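Local coordinates for putative uncharacterized protein PH0734 (Pyrococcus horikoshii, PDB 3D79) that is of unknown function but carries a PUA domain and probably binds RNA, at residues D122-V134 with P141-V153. Residues are numbered along the deposited sequence; the frame is centred on the assembly and turned at random.
Sequences DEGIKEGDFVFVV and PLAIGIALMSGKV
Val131 and Gly145, a hydrogen-bonded antiparallel pair, exchange two backbone hydrogen bonds in the hairpin of 130-134 and 141-147. Further bonds join Ala147 N to Asp129 O (2.8 Å) and Val133 N to Ala143 O. Leu142 N donates to Val133 O (2.8 Å), so Leu142 and Ala143 both face Val133 in a classic beta bulge. From the turn that precedes strand 130-134, Gly128 N donates to Ala147 O, and Gly151 N, at the start of the helix, meets Ile125 O from above the carbonyl plane (2.9 Å, 46° out of it). The hairpin belongs to the mixed, curled sheet of the PUA domain, where strand 96-99 runs parallel to 130-135 on its other edge. Among apolar contacts, Ala147 CB touches both Ile125 CG2 (3.6 Å) and Val131 CG1; chi1 of -69° sets Ile125 CG2 anti to the backbone N, toward that methyl. Phe132 CB touches Ile144 CG2, and Leu81 of helix 78-84 covers both residues. The Phe130 ring turns its edge to Gly145 O, 3.7 Å from CD1. At the exposed end, Glu123 OE1 makes a long salt bridge to Lys152 NZ (3.7 Å), while OE2 pairs with Lys155. Water links Glu127 OE2 to Ser150 N; Ser150 OG caps the helix, accepting from Val153 N (3.1 Å).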
loop_
_atom_site.group_PDB
_atom_site.type_symbol
_atom_site.label_atom_id
_atom_site.label_comp_id
_atom_site.label_asym_id
_atom_site.label_seq_id
_atom_site.Cartn_x
_atom_site.Cartn_y
_atom_site.Cartn_z
ATOM N N ASP A 122 11.366 3.004 -5.286
ATOM C CA ASP A 122 12.250 2.007 -4.698
ATOM C C ASP A 122 12.815 1.117 -5.802
ATOM O O ASP A 122 12.068 0.430 -6.490
ATOM C CB ASP A 122 11.470 1.183 -3.671
ATOM C CG ASP A 122 12.261 0.006 -3.128
ATOM O OD1 ASP A 122 13.511 0.015 -3.209
ATOM O OD2 ASP A 122 11.616 -0.925 -2.610
ATOM N N GLU A 123 14.136 1.132 -5.970
ATOM C CA GLU A 123 14.771 0.323 -7.021
ATOM C C GLU A 123 14.590 -1.186 -6.798
ATOM O O GLU A 123 14.796 -1.987 -7.712
ATOM C CB GLU A 123 16.245 0.698 -7.181
ATOM C CG GLU A 123 16.447 2.143 -7.644
ATOM C CD GLU A 123 17.691 2.338 -8.493
ATOM O OE1 GLU A 123 18.402 1.345 -8.771
ATOM O OE2 GLU A 123 17.955 3.498 -8.889
ATOM N N GLY A 124 14.167 -1.559 -5.591
ATOM C CA GLY A 124 13.878 -2.953 -5.265
ATOM C C GLY A 124 12.595 -3.478 -5.886
ATOM O O GLY A 124 12.384 -4.691 -5.949
ATOM N N ILE A 125 11.739 -2.563 -6.345
ATOM C CA ILE A 125 10.455 -2.903 -6.967
ATOM C C ILE A 125 10.642 -3.673 -8.279
ATOM O O ILE A 125 11.421 -3.264 -9.145
ATOM C CB ILE A 125 9.596 -1.624 -7.248
ATOM C CG1 ILE A 125 9.106 -0.985 -5.948
ATOM C CG2 ILE A 125 8.397 -1.946 -8.140
ATOM C CD1 ILE A 125 8.668 0.469 -6.107
ATOM N N LYS A 126 9.928 -4.789 -8.407
ATOM C CA LYS A 126 9.850 -5.537 -9.664
ATOM C C LYS A 126 8.435 -5.472 -10.211
ATOM O O LYS A 126 7.483 -5.292 -9.450
ATOM C CB LYS A 126 10.218 -7.003 -9.444
ATOM C CG LYS A 126 11.682 -7.243 -9.104
ATOM C CD LYS A 126 12.049 -8.718 -9.268
ATOM C CE LYS A 126 11.491 -9.586 -8.149
ATOM N NZ LYS A 126 12.221 -9.386 -6.864
ATOM N N GLU A 127 8.291 -5.631 -11.528
ATOM C CA GLU A 127 6.965 -5.738 -12.143
ATOM C C GLU A 127 6.148 -6.773 -11.385
ATOM O O GLU A 127 6.652 -7.853 -11.077
ATOM C CB GLU A 127 7.068 -6.159 -13.613
ATOM C CG GLU A 127 7.685 -5.122 -14.529
ATOM C CD GLU A 127 7.574 -5.491 -16.005
ATOM O OE1 GLU A 127 6.764 -6.379 -16.348
ATOM O OE2 GLU A 127 8.291 -4.876 -16.824
ATOM N N GLY A 128 4.903 -6.428 -11.068
ATOM C CA GLY A 128 4.003 -7.335 -10.361
ATOM C C GLY A 128 3.935 -7.105 -8.863
ATOM O O GLY A 128 2.993 -7.562 -8.213
ATOM N N ASP A 129 4.935 -6.404 -8.325
ATOM C CA ASP A 129 5.005 -6.092 -6.888
ATOM C C ASP A 129 3.897 -5.141 -6.473
ATOM O O ASP A 129 3.553 -4.216 -7.220
ATOM C CB ASP A 129 6.350 -5.440 -6.533
ATOM C CG ASP A 129 7.503 -6.436 -6.422
ATOM O OD1 ASP A 129 7.290 -7.663 -6.553
ATOM O OD2 ASP A 129 8.641 -5.976 -6.185
ATOM N N PHE A 130 3.350 -5.356 -5.276
ATOM C CA PHE A 130 2.496 -4.370 -4.624
ATOM C C PHE A 130 3.356 -3.161 -4.283
ATOM O O PHE A 130 4.477 -3.310 -3.793
ATOM C CB PHE A 130 1.947 -4.911 -3.305
ATOM C CG PHE A 130 0.690 -5.715 -3.432
ATOM C CD1 PHE A 130 -0.371 -5.278 -4.221
ATOM C CD2 PHE A 130 0.553 -6.898 -2.718
ATOM C CE1 PHE A 130 -1.545 -6.026 -4.315
ATOM C CE2 PHE A 130 -0.610 -7.652 -2.803
ATOM C CZ PHE A 130 -1.665 -7.212 -3.603
ATOM N N VAL A 131 2.826 -1.969 -4.534
ATOM C CA VAL A 131 3.540 -0.729 -4.222
ATOM C C VAL A 131 2.578 0.271 -3.587
ATOM O O VAL A 131 1.363 0.125 -3.701
ATOM C CB VAL A 131 4.188 -0.089 -5.486
ATOM C CG1 VAL A 131 5.304 -0.991 -6.050
ATOM C CG2 VAL A 131 3.138 0.245 -6.553
ATOM N N PHE A 132 3.114 1.280 -2.904
ATOM C CA PHE A 132 2.289 2.418 -2.526
ATOM C C PHE A 132 2.780 3.675 -3.226
ATOM O O PHE A 132 3.942 3.757 -3.636
ATOM C CB PHE A 132 2.221 2.629 -1.002
ATOM C CG PHE A 132 3.515 3.070 -0.392
ATOM C CD1 PHE A 132 3.805 4.421 -0.246
ATOM C CD2 PHE A 132 4.450 2.131 0.039
ATOM C CE1 PHE A 132 5.014 4.834 0.307
ATOM C CE2 PHE A 132 5.654 2.537 0.603
ATOM C CZ PHE A 132 5.933 3.891 0.733
ATOM N N VAL A 133 1.877 4.640 -3.353
ATOM C CA VAL A 133 2.135 5.880 -4.069
ATOM C C VAL A 133 2.075 7.020 -3.064
ATOM O O VAL A 133 1.104 7.139 -2.326
ATOM C CB VAL A 133 1.084 6.111 -5.179
ATOM C CG1 VAL A 133 1.424 7.361 -5.993
ATOM C CG2 VAL A 133 0.982 4.881 -6.092
ATOM N N VAL A 134 3.122 7.844 -3.036
ATOM C CA VAL A 134 3.165 9.003 -2.133
ATOM C C VAL A 134 3.560 10.252 -2.900
ATOM O O VAL A 134 4.324 10.168 -3.859
ATOM C CB VAL A 134 4.160 8.802 -0.955
ATOM C CG1 VAL A 134 3.553 7.890 0.097
ATOM C CG2 VAL A 134 5.506 8.275 -1.455
ATOM N N PRO A 141 0.459 9.342 1.576
ATOM C CA PRO A 141 0.134 8.306 0.598
ATOM C C PRO A 141 -1.179 8.606 -0.112
ATOM O O PRO A 141 -2.127 9.107 0.506
ATOM C CB PRO A 141 0.014 7.052 1.457
ATOM C CG PRO A 141 -0.500 7.568 2.767
ATOM C CD PRO A 141 0.199 8.893 2.958
ATOM N N LEU A 142 -1.217 8.311 -1.408
ATOM C CA LEU A 142 -2.379 8.595 -2.236
ATOM C C LEU A 142 -3.093 7.309 -2.621
ATOM O O LEU A 142 -4.307 7.300 -2.830
ATOM C CB LEU A 142 -1.953 9.296 -3.530
ATOM C CG LEU A 142 -1.013 10.497 -3.451
ATOM C CD1 LEU A 142 -0.647 10.942 -4.851
ATOM C CD2 LEU A 142 -1.664 11.632 -2.668
ATOM N N ALA A 143 -2.329 6.229 -2.727
ATOM C CA ALA A 143 -2.840 5.010 -3.357
ATOM C C ALA A 143 -1.935 3.817 -3.125
ATOM O O ALA A 143 -0.775 3.962 -2.743
ATOM C CB ALA A 143 -3.005 5.235 -4.864
ATOM N N ILE A 144 -2.487 2.633 -3.382
ATOM C CA ILE A 144 -1.704 1.413 -3.446
ATOM C C ILE A 144 -2.039 0.716 -4.759
ATOM O O ILE A 144 -3.107 0.961 -5.345
ATOM C CB ILE A 144 -1.947 0.472 -2.230
ATOM C CG1 ILE A 144 -3.419 0.064 -2.118
ATOM C CG2 ILE A 144 -1.481 1.148 -0.922
ATOM C CD1 ILE A 144 -3.660 -1.123 -1.185
ATOM N N GLY A 145 -1.129 -0.128 -5.224
ATOM C CA GLY A 145 -1.337 -0.801 -6.502
ATOM C C GLY A 145 -0.269 -1.795 -6.881
ATOM O O GLY A 145 0.542 -2.217 -6.053
ATOM N N ILE A 146 -0.286 -2.172 -8.155
ATOM C CA ILE A 146 0.624 -3.160 -8.698
ATOM C C ILE A 146 1.560 -2.487 -9.689
ATOM O O ILE A 146 1.108 -1.784 -10.605
ATOM C CB ILE A 146 -0.148 -4.295 -9.419
ATOM C CG1 ILE A 146 -1.171 -4.926 -8.468
ATOM C CG2 ILE A 146 0.829 -5.338 -9.981
ATOM C CD1 ILE A 146 -2.089 -5.953 -9.114
ATOM N N ALA A 147 2.859 -2.702 -9.496
ATOM C CA ALA A 147 3.876 -2.166 -10.391
ATOM C C ALA A 147 3.774 -2.791 -11.777
ATOM O O ALA A 147 3.693 -4.014 -11.912
ATOM C CB ALA A 147 5.252 -2.405 -9.824
ATOM N N LEU A 148 3.761 -1.934 -12.796
ATOM C CA LEU A 148 3.771 -2.377 -14.200
ATOM C C LEU A 148 5.156 -2.189 -14.814
ATOM O O LEU A 148 5.402 -2.556 -15.975
ATOM C CB LEU A 148 2.714 -1.622 -15.014
ATOM C CG LEU A 148 1.273 -1.613 -14.490
ATOM C CD1 LEU A 148 0.412 -0.703 -15.336
ATOM C CD2 LEU A 148 0.681 -3.011 -14.410
ATOM N N MET A 149 6.055 -1.607 -14.023
ATOM C CA MET A 149 7.457 -1.420 -14.376
ATOM C C MET A 149 8.297 -1.745 -13.142
ATOM O O MET A 149 7.801 -1.675 -12.018
ATOM C CB MET A 149 7.727 0.039 -14.759
ATOM C CG MET A 149 6.962 0.566 -15.964
ATOM S SD MET A 149 7.171 2.353 -16.087
ATOM C CE MET A 149 6.502 2.664 -17.726
ATOM N N SER A 150 9.569 -2.074 -13.340
ATOM C CA SER A 150 10.495 -2.159 -12.214
ATOM C C SER A 150 10.713 -0.753 -11.642
ATOM O O SER A 150 10.451 0.245 -12.322
ATOM C CB SER A 150 11.828 -2.754 -12.655
ATOM O OG SER A 150 12.542 -1.827 -13.458
ATOM N N GLY A 151 11.194 -0.677 -10.403
ATOM C CA GLY A 151 11.535 0.606 -9.785
ATOM C C GLY A 151 12.554 1.393 -10.592
ATOM O O GLY A 151 12.420 2.608 -10.760
ATOM N N LYS A 152 13.576 0.698 -11.093
ATOM C CA LYS A 152 14.591 1.316 -11.947
ATOM C C LYS A 152 13.976 1.924 -13.205
ATOM O O LYS A 152 14.300 3.054 -13.582
ATOM C CB LYS A 152 15.657 0.294 -12.341
ATOM C CG LYS A 152 16.631 -0.052 -11.217
ATOM C CD LYS A 152 17.636 -1.124 -11.649
ATOM C CE LYS A 152 18.639 -0.595 -12.667
ATOM N NZ LYS A 152 19.673 0.294 -12.056
ATOM N N VAL A 153 13.089 1.168 -13.846
ATOM C CA VAL A 153 12.440 1.630 -15.072
ATOM C C VAL A 153 11.525 2.825 -14.786
ATOM O O VAL A 153 11.472 3.777 -15.572
ATOM C CB VAL A 153 11.719 0.469 -15.811
ATOM C CG1 VAL A 153 10.816 0.995 -16.919
ATOM C CG2 VAL A 153 12.752 -0.500 -16.384
HETATM O O HOH W 1 14.328 -2.117 -10.398
HETATM O O HOH W 2 10.097 -2.882 -16.103
#